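Local coordinates for enterobactin synthetase component F-related protein (Vibrio cholerae serotype O1, PDB 4OXI), which binds glycyl-adenosine-5'-phosphate as an adenylation domain of an LPS modification pathway and probably acts as an ATP-dependent ligase that activates glycine, at residues 107-112 against 147-152; 168-173 against 190-195. All blocks are in the same frame, centred on the assembly; numbering follows the deposited sequence.

Interaction 1 of 2, residues 107-112 against 147-152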
ATOM      1  N   ASP A 107      15.066   0.301  -4.353  1.00 23.28           N
ATOM      2  CA  ASP A 107      16.222   0.155  -5.206  1.00 24.24           C
ATOM      3  C   ASP A 107      15.753   0.281  -6.654  1.00 23.82           C
ATOM      4  O   ASP A 107      14.587  -0.010  -6.963  1.00 22.27           O
ATOM      5  CB  ASP A 107      16.844  -1.220  -4.972  1.00 26.86           C
ATOM      6  CG  ASP A 107      18.107  -1.438  -5.791  1.00 29.76           C
ATOM      7  OD1 ASP A 107      19.207  -1.167  -5.257  1.00 39.47           O
ATOM      8  OD2 ASP A 107      18.008  -1.869  -6.968  1.00 30.72           O
ATOM      9  N   LEU A 108      16.650   0.706  -7.534  1.00 19.53           N
ATOM     10  CA  LEU A 108      16.322   0.908  -8.941  1.00 20.66           C
ATOM     11  C   LEU A 108      15.603  -0.290  -9.564  1.00 22.90           C
ATOM     12  O   LEU A 108      14.663  -0.124 -10.356  1.00 21.98           O
ATOM     13  CB  LEU A 108      17.605   1.180  -9.719  1.00 19.60           C
ATOM     14  CG  LEU A 108      17.507   1.083 -11.240  1.00 23.34           C
ATOM     15  CD1 LEU A 108      16.637   2.221 -11.772  1.00 20.47           C
ATOM     16  CD2 LEU A 108      18.909   1.106 -11.867  1.00 22.15           C
ATOM     17  N   ALA A 109      16.051  -1.492  -9.213  1.00 21.44           N
ATOM     18  CA  ALA A 109      15.511  -2.711  -9.812  1.00 21.66           C
ATOM     19  C   ALA A 109      14.018  -2.858  -9.534  1.00 18.72           C
ATOM     20  O   ALA A 109      13.275  -3.285 -10.401  1.00 23.16           O
ATOM     21  CB  ALA A 109      16.267  -3.918  -9.316  1.00 18.18           C
ATOM     22  N   ALA A 110      13.564  -2.475  -8.343  1.00 21.39           N
ATOM     23  CA  ALA A 110      12.125  -2.565  -8.036  1.00 18.69           C
ATOM     24  C   ALA A 110      11.296  -1.634  -8.910  1.00 21.52           C
ATOM     25  O   ALA A 110      10.260  -2.047  -9.445  1.00 22.03           O
ATOM     26  CB  ALA A 110      11.866  -2.276  -6.569  1.00 19.55           C
ATOM     27  N   TYR A 111      11.735  -0.378  -9.046  1.00 19.55           N
ATOM     28  CA  TYR A 111      10.979   0.612  -9.827  1.00 18.11           C
ATOM     29  C   TYR A 111      11.064   0.332 -11.339  1.00 20.96           C
ATOM     30  O   TYR A 111      10.103   0.565 -12.066  1.00 21.69           O
ATOM     31  CB  TYR A 111      11.408   2.054  -9.455  1.00 17.16           C
ATOM     32  CG  TYR A 111      11.232   2.273  -7.968  1.00 17.12           C
ATOM     33  CD1 TYR A 111      10.028   2.694  -7.448  1.00 15.43           C
ATOM     34  CD2 TYR A 111      12.255   1.976  -7.081  1.00 17.92           C
ATOM     35  CE1 TYR A 111       9.848   2.839  -6.071  1.00 17.72           C
ATOM     36  CE2 TYR A 111      12.090   2.113  -5.726  1.00 22.01           C
ATOM     37  CZ  TYR A 111      10.887   2.545  -5.226  1.00 19.82           C
ATOM     38  OH  TYR A 111      10.747   2.671  -3.865  1.00 22.23           O
ATOM     39  N   SER A 112      12.213  -0.161 -11.800  1.00 18.66           N
ATOM     40  CA  SER A 112      12.370  -0.612 -13.180  1.00 19.58           C
ATOM     41  C   SER A 112      11.345  -1.694 -13.508  1.00 21.06           C
ATOM     42  O   SER A 112      10.702  -1.651 -14.542  1.00 19.01           O
ATOM     43  CB  SER A 112      13.768  -1.225 -13.361  1.00 19.27           C
ATOM     44  OG  SER A 112      14.751  -0.218 -13.493  1.00 32.64           O
ATOM     45  N   SER A 147       8.450 -16.179 -11.288  1.00 22.84           N
ATOM     46  CA  SER A 147       9.419 -15.209 -11.798  1.00 22.53           C
ATOM     47  C   SER A 147       9.684 -14.157 -10.740  1.00 19.88           C
ATOM     48  O   SER A 147       8.750 -13.602 -10.160  1.00 21.89           O
ATOM     49  CB  SER A 147       8.902 -14.548 -13.073  1.00 23.87           C
ATOM     50  OG  SER A 147       8.656 -15.530 -14.072  1.00 26.71           O
ATOM     51  N   ILE A 148      10.960 -13.904 -10.465  1.00 21.42           N
ATOM     52  CA  ILE A 148      11.318 -12.985  -9.400  1.00 21.01           C
ATOM     53  C   ILE A 148      12.382 -11.991  -9.840  1.00 24.31           C
ATOM     54  O   ILE A 148      13.448 -12.392 -10.346  1.00 19.65           O
ATOM     55  CB  ILE A 148      11.847 -13.738  -8.178  1.00 22.45           C
ATOM     56  CG1 ILE A 148      10.924 -14.898  -7.821  1.00 22.60           C
ATOM     57  CG2 ILE A 148      11.951 -12.791  -6.965  1.00 18.85           C
ATOM     58  CD1 ILE A 148      11.367 -15.628  -6.521  1.00 28.86           C
ATOM     59  N   MET A 149      12.090 -10.703  -9.644  1.00 18.75           N
ATOM     60  CA  MET A 149      13.071  -9.649  -9.881  1.00 21.11           C
ATOM     61  C   MET A 149      13.871  -9.394  -8.617  1.00 20.94           C
ATOM     62  O   MET A 149      13.298  -9.141  -7.546  1.00 19.37           O
ATOM     63  CB  MET A 149      12.381  -8.340 -10.266  1.00 23.09           C
ATOM     64  CG  MET A 149      13.362  -7.242 -10.614  1.00 22.90           C
ATOM     65  SD  MET A 149      13.865  -7.393 -12.329  1.00 25.18           S
ATOM     66  CE  MET A 149      15.068  -6.067 -12.425  1.00 21.56           C
ATOM     67  N   VAL A 150      15.191  -9.436  -8.739  1.00 18.53           N
ATOM     68  CA  VAL A 150      16.058  -9.281  -7.580  1.00 21.17           C
ATOM     69  C   VAL A 150      17.060  -8.173  -7.846  1.00 22.50           C
ATOM     70  O   VAL A 150      17.063  -7.578  -8.933  1.00 23.57           O
ATOM     71  CB  VAL A 150      16.795 -10.612  -7.244  1.00 21.38           C
ATOM     72  CG1 VAL A 150      15.797 -11.747  -7.122  1.00 21.22           C
ATOM     73  CG2 VAL A 150      17.829 -10.955  -8.322  1.00 18.79           C
ATOM     74  N   ASP A 151      17.899  -7.891  -6.851  1.00 24.37           N
ATOM     75  CA  ASP A 151      19.057  -7.002  -7.008  1.00 25.97           C
ATOM     76  C   ASP A 151      20.151  -7.490  -6.070  1.00 25.73           C
ATOM     77  O   ASP A 151      19.926  -8.435  -5.314  1.00 26.78           O
ATOM     78  CB  ASP A 151      18.693  -5.553  -6.678  1.00 27.21           C
ATOM     79  CG  ASP A 151      18.168  -5.385  -5.244  1.00 31.45           C
ATOM     80  OD1 ASP A 151      18.586  -6.128  -4.331  1.00 36.03           O
ATOM     81  OD2 ASP A 151      17.325  -4.493  -5.016  1.00 37.23           O
ATOM     82  N   ALA A 152      21.305  -6.829  -6.082  1.00 26.45           N
ATOM     83  CA  ALA A 152      22.459  -7.271  -5.290  1.00 28.24           C
ATOM     84  C   ALA A 152      22.187  -7.374  -3.786  1.00 28.48           C
ATOM     85  O   ALA A 152      22.676  -8.289  -3.124  1.00 34.82           O
ATOM     86  CB  ALA A 152      23.651  -6.363  -5.554  1.00 27.13           C
TER
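The carboxylates of D107 and D151 approach from opposite directions with their planes 60° apart, so they meet neither flat nor in a shared plane. A single atom of D151 does most of the touching: OD2 lies 3.2 Å from CG of D107 and 3.3 Å from OD2 of D107, a distance between two acceptors that is no hydrogen bond. Both carboxylates have outside partners: K72 forms a salt bridge with OD1 of D107, and the hydroxyl of S104 is hydrogen-bonded to OD2 of D151. The charge of K72 would probably lessen the repulsion. OD2 of D107 is also occupied, because D107 is the N-cap of helix 108-119: N of A109 donates to OD2 of D107 over 3.0 Å in a nearly straight bond, on the anti side of the carboxylate and 24° out of its plane. CG of D107 is anti to the backbone N (chi1 -178°) and beside the carbonyl carbon, which brings OD2 to the N-H of A109.

Next to the cap the contact becomes apolar. CB of A109 rests 3.9 Å from CB of D151 and 3.8 Å from the carbonyl oxygen O of V150. The methyl end of M149 also reaches it, with CE 4.0 Å from CB of A109; the chain is bent at chi2 and extended at its last torsion, which leaves CE, not SD, against A109. The N-terminal turn of helix 108-119 is thereby set against M149 of the central strand 147-149 and the residues that follow it, in a parallel sheet where 147-149 runs between 99-102 and 170-173, while M149 also packs on L88 of helix 78-95.

Interaction 2 of 2, residues 168-173 against 190-195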
ATOM      1  N   ARG A 168      11.298 -25.033 -10.518  1.00 29.52           N
ATOM      2  CA  ARG A 168      12.213 -24.115 -11.191  1.00 26.69           C
ATOM      3  C   ARG A 168      11.722 -22.672 -11.103  1.00 30.79           C
ATOM      4  O   ARG A 168      10.613 -22.360 -11.545  1.00 27.45           O
ATOM      5  CB  ARG A 168      12.397 -24.502 -12.671  1.00 26.29           C
ATOM      6  CG  ARG A 168      13.259 -23.509 -13.476  1.00 23.11           C
ATOM      7  CD  ARG A 168      13.727 -24.094 -14.824  1.00 23.99           C
ATOM      8  NE  ARG A 168      14.474 -25.342 -14.642  1.00 27.90           N
ATOM      9  CZ  ARG A 168      15.785 -25.410 -14.391  1.00 29.86           C
ATOM     10  NH1 ARG A 168      16.514 -24.297 -14.302  1.00 22.59           N
ATOM     11  NH2 ARG A 168      16.372 -26.596 -14.223  1.00 25.93           N
ATOM     12  N   LEU A 169      12.547 -21.788 -10.538  1.00 27.54           N
ATOM     13  CA  LEU A 169      12.210 -20.366 -10.495  1.00 24.59           C
ATOM     14  C   LEU A 169      13.004 -19.632 -11.560  1.00 24.09           C
ATOM     15  O   LEU A 169      14.105 -20.046 -11.919  1.00 23.52           O
ATOM     16  CB  LEU A 169      12.514 -19.764  -9.123  1.00 24.44           C
ATOM     17  CG  LEU A 169      11.655 -20.263  -7.966  1.00 29.94           C
ATOM     18  CD1 LEU A 169      12.038 -19.552  -6.675  1.00 27.51           C
ATOM     19  CD2 LEU A 169      10.179 -20.063  -8.283  1.00 25.65           C
ATOM     20  N   HIS A 170      12.432 -18.551 -12.078  1.00 22.53           N
ATOM     21  CA  HIS A 170      13.118 -17.726 -13.059  1.00 23.83           C
ATOM     22  C   HIS A 170      13.463 -16.371 -12.457  1.00 24.17           C
ATOM     23  O   HIS A 170      12.576 -15.575 -12.101  1.00 23.41           O
ATOM     24  CB  HIS A 170      12.271 -17.608 -14.319  1.00 22.76           C
ATOM     25  CG  HIS A 170      12.133 -18.908 -15.050  1.00 26.95           C
ATOM     26  ND1 HIS A 170      12.940 -19.250 -16.118  1.00 23.86           N
ATOM     27  CD2 HIS A 170      11.315 -19.969 -14.837  1.00 22.10           C
ATOM     28  CE1 HIS A 170      12.610 -20.459 -16.541  1.00 24.36           C
ATOM     29  NE2 HIS A 170      11.624 -20.911 -15.787  1.00 26.18           N
ATOM     30  N   ILE A 171      14.765 -16.141 -12.317  1.00 23.72           N
ATOM     31  CA  ILE A 171      15.299 -15.014 -11.576  1.00 19.75           C
ATOM     32  C   ILE A 171      15.751 -13.934 -12.547  1.00 24.38           C
ATOM     33  O   ILE A 171      16.513 -14.216 -13.477  1.00 21.85           O
ATOM     34  CB  ILE A 171      16.508 -15.458 -10.757  1.00 23.45           C
ATOM     35  CG1 ILE A 171      16.164 -16.701  -9.940  1.00 19.87           C
ATOM     36  CG2 ILE A 171      17.004 -14.332  -9.865  1.00 21.46           C
ATOM     37  CD1 ILE A 171      15.019 -16.504  -8.971  1.00 25.26           C
ATOM     38  N   TYR A 172      15.283 -12.699 -12.341  1.00 20.90           N
ATOM     39  CA  TYR A 172      15.642 -11.613 -13.234  1.00 20.44           C
ATOM     40  C   TYR A 172      16.452 -10.569 -12.500  1.00 21.29           C
ATOM     41  O   TYR A 172      16.198 -10.295 -11.331  1.00 22.84           O
ATOM     42  CB  TYR A 172      14.394 -10.984 -13.859  1.00 21.37           C
ATOM     43  CG  TYR A 172      13.730 -11.903 -14.847  1.00 22.89           C
ATOM     44  CD1 TYR A 172      14.029 -11.832 -16.202  1.00 25.93           C
ATOM     45  CD2 TYR A 172      12.823 -12.868 -14.426  1.00 22.98           C
ATOM     46  CE1 TYR A 172      13.436 -12.692 -17.113  1.00 20.16           C
ATOM     47  CE2 TYR A 172      12.226 -13.724 -15.328  1.00 26.37           C
ATOM     48  CZ  TYR A 172      12.541 -13.633 -16.666  1.00 22.57           C
ATOM     49  OH  TYR A 172      11.936 -14.489 -17.564  1.00 24.95           O
ATOM     50  N   ALA A 173      17.426  -9.981 -13.184  1.00 22.80           N
ATOM     51  CA  ALA A 173      18.227  -8.915 -12.589  1.00 22.53           C
ATOM     52  C   ALA A 173      18.801  -8.023 -13.680  1.00 26.01           C
ATOM     53  O   ALA A 173      18.979  -8.467 -14.813  1.00 29.19           O
ATOM     54  CB  ALA A 173      19.339  -9.505 -11.735  1.00 20.39           C
ATOM     55  N   THR A 190      16.706 -20.999 -12.981  1.00 22.91           N
ATOM     56  CA  THR A 190      17.198 -20.333 -14.194  1.00 23.10           C
ATOM     57  C   THR A 190      17.382 -18.835 -13.970  1.00 27.37           C
ATOM     58  O   THR A 190      16.467 -18.150 -13.503  1.00 26.65           O
ATOM     59  CB  THR A 190      16.213 -20.545 -15.364  1.00 23.44           C
ATOM     60  OG1 THR A 190      16.078 -21.950 -15.613  1.00 27.74           O
ATOM     61  CG2 THR A 190      16.688 -19.820 -16.638  1.00 24.57           C
ATOM     62  N   PHE A 191      18.556 -18.327 -14.321  1.00 25.04           N
ATOM     63  CA  PHE A 191      18.876 -16.922 -14.108  1.00 22.80           C
ATOM     64  C   PHE A 191      18.941 -16.185 -15.420  1.00 28.40           C
ATOM     65  O   PHE A 191      19.647 -16.611 -16.340  1.00 28.84           O
ATOM     66  CB  PHE A 191      20.217 -16.796 -13.384  1.00 26.02           C
ATOM     67  CG  PHE A 191      20.164 -17.269 -11.970  1.00 28.67           C
ATOM     68  CD1 PHE A 191      19.982 -16.363 -10.939  1.00 23.57           C
ATOM     69  CD2 PHE A 191      20.237 -18.628 -11.677  1.00 24.51           C
ATOM     70  CE1 PHE A 191      19.911 -16.795  -9.638  1.00 28.55           C
ATOM     71  CE2 PHE A 191      20.166 -19.065 -10.385  1.00 26.62           C
ATOM     72  CZ  PHE A 191      19.998 -18.147  -9.356  1.00 25.02           C
ATOM     73  N   HIS A 192      18.205 -15.080 -15.500  1.00 21.87           N
ATOM     74  CA  HIS A 192      18.108 -14.321 -16.731  1.00 25.72           C
ATOM     75  C   HIS A 192      18.744 -12.953 -16.519  1.00 30.42           C
ATOM     76  O   HIS A 192      18.207 -12.110 -15.778  1.00 33.11           O
ATOM     77  CB  HIS A 192      16.637 -14.123 -17.139  1.00 21.63           C
ATOM     78  CG  HIS A 192      15.894 -15.391 -17.455  1.00 23.93           C
ATOM     79  ND1 HIS A 192      15.912 -15.981 -18.705  1.00 23.96           N
ATOM     80  CD2 HIS A 192      15.052 -16.144 -16.701  1.00 24.27           C
ATOM     81  CE1 HIS A 192      15.144 -17.056 -18.696  1.00 24.60           C
ATOM     82  NE2 HIS A 192      14.611 -17.178 -17.492  1.00 23.95           N
ATOM     83  N   THR A 193      19.877 -12.708 -17.157  1.00 32.48           N
ATOM     84  CA  THR A 193      20.379 -11.341 -17.182  1.00 37.00           C
ATOM     85  C   THR A 193      19.797 -10.663 -18.412  1.00 32.22           C
ATOM     86  O   THR A 193      19.962 -11.142 -19.533  1.00 41.37           O
ATOM     87  CB  THR A 193      21.909 -11.265 -17.177  1.00 37.82           C
ATOM     88  OG1 THR A 193      22.406 -11.899 -15.991  1.00 40.94           O
ATOM     89  CG2 THR A 193      22.361  -9.810 -17.191  1.00 35.56           C
ATOM     90  N   VAL A 194      19.079  -9.569 -18.194  1.00 35.64           N
ATOM     91  CA  VAL A 194      18.418  -8.877 -19.291  1.00 33.41           C
ATOM     92  C   VAL A 194      19.251  -7.663 -19.667  1.00 30.18           C
ATOM     93  O   VAL A 194      19.450  -6.774 -18.849  1.00 32.87           O
ATOM     94  CB  VAL A 194      16.998  -8.424 -18.907  1.00 28.25           C
ATOM     95  CG1 VAL A 194      16.321  -7.757 -20.090  1.00 24.68           C
ATOM     96  CG2 VAL A 194      16.169  -9.614 -18.424  1.00 26.34           C
ATOM     97  N   GLN A 195      19.756  -7.642 -20.895  1.00 27.77           N
ATOM     98  CA  GLN A 195      20.523  -6.497 -21.358  1.00 33.34           C
ATOM     99  C   GLN A 195      19.606  -5.293 -21.523  1.00 30.65           C
ATOM    100  O   GLN A 195      18.420  -5.437 -21.833  1.00 32.48           O
ATOM    101  CB  GLN A 195      21.268  -6.820 -22.663  1.00 34.02           C
ATOM    102  CG  GLN A 195      22.381  -7.884 -22.507  1.00 28.97           C
ATOM    103  CD  GLN A 195      23.336  -7.589 -21.344  1.00 39.78           C
ATOM    104  OE1 GLN A 195      23.675  -6.432 -21.074  1.00 44.02           O
ATOM    105  NE2 GLN A 195      23.767  -8.639 -20.649  1.00 42.53           N
TER
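H192 reaches from strand 190-193 across to strand 170-173; its inner atoms lie along Y172 and its tip meets H170. CB lies 3.5 Å from CE1 of Y172. CG, anti to the carbonyl carbon (chi1 -63°), is 3.7 Å from the same CE1 of Y172, with the imidazole alongside the phenol ring: the two planes are inclined by 11° but strongly offset, with little overlap. Farther out, CD2 of H192 is 3.6 Å from CZ of Y172, and the Y172 hydroxyl sits above the rim of one imidazole face. At the tip, NE2 of H192 shares a hydrogen bond of 3.0 Å with ND1 of H170, to which CE1 of H192 is also near; the two histidines meet at their edges, neither ring over the face of the other. The other nitrogen, ND1, is bonded to the hydroxyl of Y91 on helix 78-95, so both imidazole nitrogens are engaged and the rotation of the ring is fixed.

T190 lies on this same face, its OG1 accepting from NH1 of R168 at 2.7 Å. On the reverse face I171 and F191 run side by side: CG1 of I171 stands over the F191 ring, 4.1 Å from its centroid, in a CH-pi contact. Between the faces runs the parallel ladder. N of I171 donates to O of T190 over 2.9 Å, and N of H192 to O of I171; the bond from A173 N to H192 O is weak. Strands 170-173 and 190-193, linked through helix 180-185, make a beta-alpha-beta unit at the edge of the five-stranded parallel sheet, an alpha/beta arrangement with helices 78-95 and 155-164 packed against its two faces.

How the interactions relate
From the N terminus, 107-112 holds the N-cap and first turn of helix 108-119, and the chain then passes through strand 123-126 and helix 133-142 before strand 147-149 returns to close interaction 1. Helix 155-164 follows, and interaction 2 then closes a shorter excursion, from strand 170-173 through helix 180-185 to strand 190-193. The two loops are in series, neither nested nor crossed. They join across the sheet, where strands 147-149 and 170-173 are neighbours: I148 probably hydrogen-bonds through its N and O to H170 O and Y172 N, and V150 packs on I171. A helix start is thus tied through 147-149 and 170-173 to one of the sheet's two edge strands, 190-193.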